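Galactose mutarotase related enzyme (Lactobacillus casei, PDB 3Q1N) probably binds carbohydrates and may act as an isomerase of the aldose 1-epimerase (galactose mutarotase) family. Local coordinates at residues D158-V163 with G193-L198. Sequence-based numbering, arbitrary orientation. Where two conformers were deposited one is given.
Sequences DYDLTV and GNRLPL
Antiparallel pairing at the rim of the large β-sheet of this mutarotase-like fold joins L161 to L196: each backbone N donates to the other's O, at 2.9 Å from L161 N to L196 O and 2.8 Å from L196 N to L161 O. The segment axes run at 166°, and two further backbone bonds, L198 N to Y159 O and V163 N to N194 O, extend the ladder both ways. N194 continues it: with CG between the backbone N and the carbonyl carbon (chi1 71°), its side chain reaches across, and ND2 donates to V163 O at 2.9 Å, tilted 26° from the carbonyl plane. An alanine at N194 would probably leave V163 O without this donor and T162 CG2, 3.5 Å from ND2, with less cover. On the face shared by D160, T162, R195 and P197, in one of two conformers each for R195 and T162, D160 OD2 lies at the guanidinium edge, in a salt bridge to R195 NH1 (3.5 Å) whose hydrogen bond is straight but weak, while T162 OG1 sits over one guanidinium face, toward its rim. Near Y159, a water accepts from Y159 N and bridges to L198 O. Strand 195-197 is outermost in its sheet; strand 160-164 pairs on its other side with strand 217-221, and L161 and L198, touching through CB and CD1 (4.1 Å), both pack on I241 of strand 238-242.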
ATOM      1  N   ASP A 158       0.284 -20.978  -9.056  1.00 18.20           N
ATOM      2  CA  ASP A 158      -0.267 -21.520  -7.813  1.00 18.50           C
ATOM      3  C   ASP A 158       0.115 -20.708  -6.559  1.00 18.11           C
ATOM      4  O   ASP A 158       0.551 -21.256  -5.559  1.00 17.63           O
ATOM      5  CB  ASP A 158       0.104 -23.001  -7.680  1.00 19.40           C
ATOM      6  CG  ASP A 158      -0.410 -23.833  -8.847  1.00 21.98           C
ATOM      7  OD1 ASP A 158      -1.444 -23.427  -9.461  1.00 24.69           O
ATOM      8  OD2 ASP A 158       0.219 -24.875  -9.128  1.00 26.28           O
ATOM      9  N   TYR A 159      -0.099 -19.395  -6.627  1.00 17.57           N
ATOM     10  CA  TYR A 159       0.110 -18.499  -5.504  1.00 17.41           C
ATOM     11  C   TYR A 159      -1.190 -18.310  -4.743  1.00 17.75           C
ATOM     12  O   TYR A 159      -2.293 -18.163  -5.352  1.00 18.48           O
ATOM     13  CB  TYR A 159       0.630 -17.128  -5.973  1.00 16.81           C
ATOM     14  CG  TYR A 159       2.116 -17.148  -6.283  1.00 16.18           C
ATOM     15  CD1 TYR A 159       2.596 -17.570  -7.526  1.00 16.76           C
ATOM     16  CD2 TYR A 159       3.034 -16.780  -5.328  1.00 17.30           C
ATOM     17  CE1 TYR A 159       3.932 -17.646  -7.778  1.00 16.44           C
ATOM     18  CE2 TYR A 159       4.379 -16.804  -5.584  1.00 17.38           C
ATOM     19  CZ  TYR A 159       4.830 -17.245  -6.806  1.00 17.86           C
ATOM     20  OH  TYR A 159       6.169 -17.292  -7.105  1.00 18.36           O
ATOM     21  N   ASP A 160      -1.086 -18.325  -3.425  1.00 17.70           N
ATOM     22  CA  ASP A 160      -2.214 -18.027  -2.557  1.00 18.15           C
ATOM     23  C   ASP A 160      -1.772 -16.968  -1.572  1.00 17.31           C
ATOM     24  O   ASP A 160      -0.577 -16.771  -1.346  1.00 17.24           O
ATOM     25  CB  ASP A 160      -2.659 -19.251  -1.703  1.00 19.60           C
ATOM     26  CG  ASP A 160      -3.226 -20.438  -2.502  1.00 23.83           C
ATOM     27  OD1 ASP A 160      -3.545 -20.390  -3.704  1.00 27.33           O
ATOM     28  OD2 ASP A 160      -3.288 -21.513  -1.871  1.00 32.22           O
ATOM     29  N   LEU A 161      -2.748 -16.239  -1.029  1.00 17.24           N
ATOM     30  CA  LEU A 161      -2.564 -15.445   0.152  1.00 16.30           C
ATOM     31  C   LEU A 161      -3.152 -16.229   1.298  1.00 16.96           C
ATOM     32  O   LEU A 161      -4.295 -16.669   1.229  1.00 17.57           O
ATOM     33  CB  LEU A 161      -3.288 -14.108   0.021  1.00 16.17           C
ATOM     34  CG  LEU A 161      -2.868 -13.083   1.054  1.00 16.64           C
ATOM     35  CD1 LEU A 161      -1.502 -12.570   0.719  1.00 16.52           C
ATOM     36  CD2 LEU A 161      -3.890 -11.918   1.114  1.00 17.55           C
ATOM     37  N   THR A 162      -2.362 -16.429   2.343  0.50 16.80           N
ATOM     38  CA  THR A 162      -2.830 -17.087   3.548  0.50 16.73           C
ATOM     39  C   THR A 162      -2.804 -16.062   4.656  0.50 17.37           C
ATOM     40  O   THR A 162      -1.813 -15.321   4.790  0.50 16.53           O
ATOM     41  CB  THR A 162      -1.968 -18.321   3.898  0.50 17.33           C
ATOM     42  OG1 THR A 162      -1.935 -19.200   2.775  0.50 16.40           O
ATOM     43  CG2 THR A 162      -2.535 -19.077   5.080  0.50 16.49           C
ATOM     44  N   VAL A 163      -3.891 -15.994   5.430  1.00 17.61           N
ATOM     45  CA  VAL A 163      -4.031 -14.950   6.476  1.00 18.42           C
ATOM     46  C   VAL A 163      -4.313 -15.519   7.848  1.00 19.05           C
ATOM     47  O   VAL A 163      -4.907 -16.586   7.978  1.00 18.76           O
ATOM     48  CB  VAL A 163      -5.101 -13.908   6.127  1.00 17.23           C
ATOM     49  CG1 VAL A 163      -4.791 -13.246   4.779  1.00 17.95           C
ATOM     50  CG2 VAL A 163      -6.527 -14.508   6.132  1.00 18.31           C
ATOM     51  N   GLY A 193     -11.534 -20.852   3.618  1.00 26.21           N
ATOM     52  CA  GLY A 193     -11.085 -20.576   4.964  1.00 24.95           C
ATOM     53  C   GLY A 193     -10.111 -19.409   4.924  1.00 23.30           C
ATOM     54  O   GLY A 193     -10.420 -18.348   4.368  1.00 22.77           O
ATOM     55  N   ASN A 194      -8.920 -19.610   5.471  1.00 22.62           N
ATOM     56  CA  ASN A 194      -7.957 -18.523   5.522  1.00 21.81           C
ATOM     57  C   ASN A 194      -7.014 -18.449   4.318  1.00 21.43           C
ATOM     58  O   ASN A 194      -6.049 -17.724   4.358  1.00 19.93           O
ATOM     59  CB  ASN A 194      -7.138 -18.572   6.798  1.00 22.28           C
ATOM     60  CG  ASN A 194      -6.165 -19.694   6.822  1.00 22.89           C
ATOM     61  OD1 ASN A 194      -6.379 -20.729   6.220  1.00 26.03           O
ATOM     62  ND2 ASN A 194      -5.046 -19.496   7.527  1.00 25.31           N
ATOM     63  N   ARG A 195      -7.361 -19.133   3.246  1.00 21.33           N
ATOM     64  CA  ARG A 195      -6.517 -19.222   2.065  0.50 21.76           C
ATOM     65  C   ARG A 195      -7.290 -18.670   0.861  1.00 21.26           C
ATOM     66  O   ARG A 195      -8.463 -19.074   0.613  1.00 22.01           O
ATOM     67  CB  ARG A 195      -6.133 -20.687   1.860  0.50 22.61           C
ATOM     68  CG  ARG A 195      -5.056 -20.943   0.842  0.50 24.73           C
ATOM     69  CD  ARG A 195      -4.741 -22.444   0.806  0.50 28.03           C
ATOM     70  NE  ARG A 195      -4.063 -22.859   2.023  0.50 29.85           N
ATOM     71  CZ  ARG A 195      -2.744 -22.859   2.170  0.50 31.82           C
ATOM     72  NH1 ARG A 195      -1.953 -22.480   1.165  0.50 32.51           N
ATOM     73  NH2 ARG A 195      -2.218 -23.247   3.319  0.50 32.73           N
ATOM     74  N   LEU A 196      -6.671 -17.739   0.139  1.00 19.90           N
ATOM     75  CA  LEU A 196      -7.272 -17.150  -1.069  1.00 19.51           C
ATOM     76  C   LEU A 196      -6.373 -17.429  -2.272  1.00 18.41           C
ATOM     77  O   LEU A 196      -5.277 -16.887  -2.357  1.00 17.67           O
ATOM     78  CB  LEU A 196      -7.466 -15.657  -0.915  1.00 18.70           C
ATOM     79  CG  LEU A 196      -8.099 -14.914  -2.090  1.00 19.62           C
ATOM     80  CD1 LEU A 196      -9.513 -15.455  -2.411  1.00 22.26           C
ATOM     81  CD2 LEU A 196      -8.098 -13.397  -1.820  1.00 19.48           C
ATOM     82  N   PRO A 197      -6.812 -18.294  -3.198  1.00 19.10           N
ATOM     83  CA  PRO A 197      -6.020 -18.495  -4.407  1.00 18.83           C
ATOM     84  C   PRO A 197      -5.986 -17.208  -5.215  1.00 19.21           C
ATOM     85  O   PRO A 197      -7.022 -16.535  -5.356  1.00 19.53           O
ATOM     86  CB  PRO A 197      -6.780 -19.603  -5.146  1.00 20.39           C
ATOM     87  CG  PRO A 197      -7.597 -20.316  -4.051  1.00 21.55           C
ATOM     88  CD  PRO A 197      -7.986 -19.181  -3.150  1.00 19.79           C
ATOM     89  N   LEU A 198      -4.809 -16.833  -5.707  1.00 18.58           N
ATOM     90  CA  LEU A 198      -4.626 -15.575  -6.429  1.00 18.45           C
ATOM     91  C   LEU A 198      -4.491 -15.876  -7.928  1.00 19.18           C
ATOM     92  O   LEU A 198      -3.453 -16.360  -8.400  1.00 20.29           O
ATOM     93  CB  LEU A 198      -3.393 -14.836  -5.889  1.00 17.86           C
ATOM     94  CG  LEU A 198      -3.449 -14.528  -4.388  1.00 18.23           C
ATOM     95  CD1 LEU A 198      -2.186 -13.784  -3.943  1.00 17.86           C
ATOM     96  CD2 LEU A 198      -4.698 -13.703  -4.017  1.00 16.22           C
TER
HETATM   97  O   HOH W   1      -2.318 -18.892  -8.478  1.00 22.96           O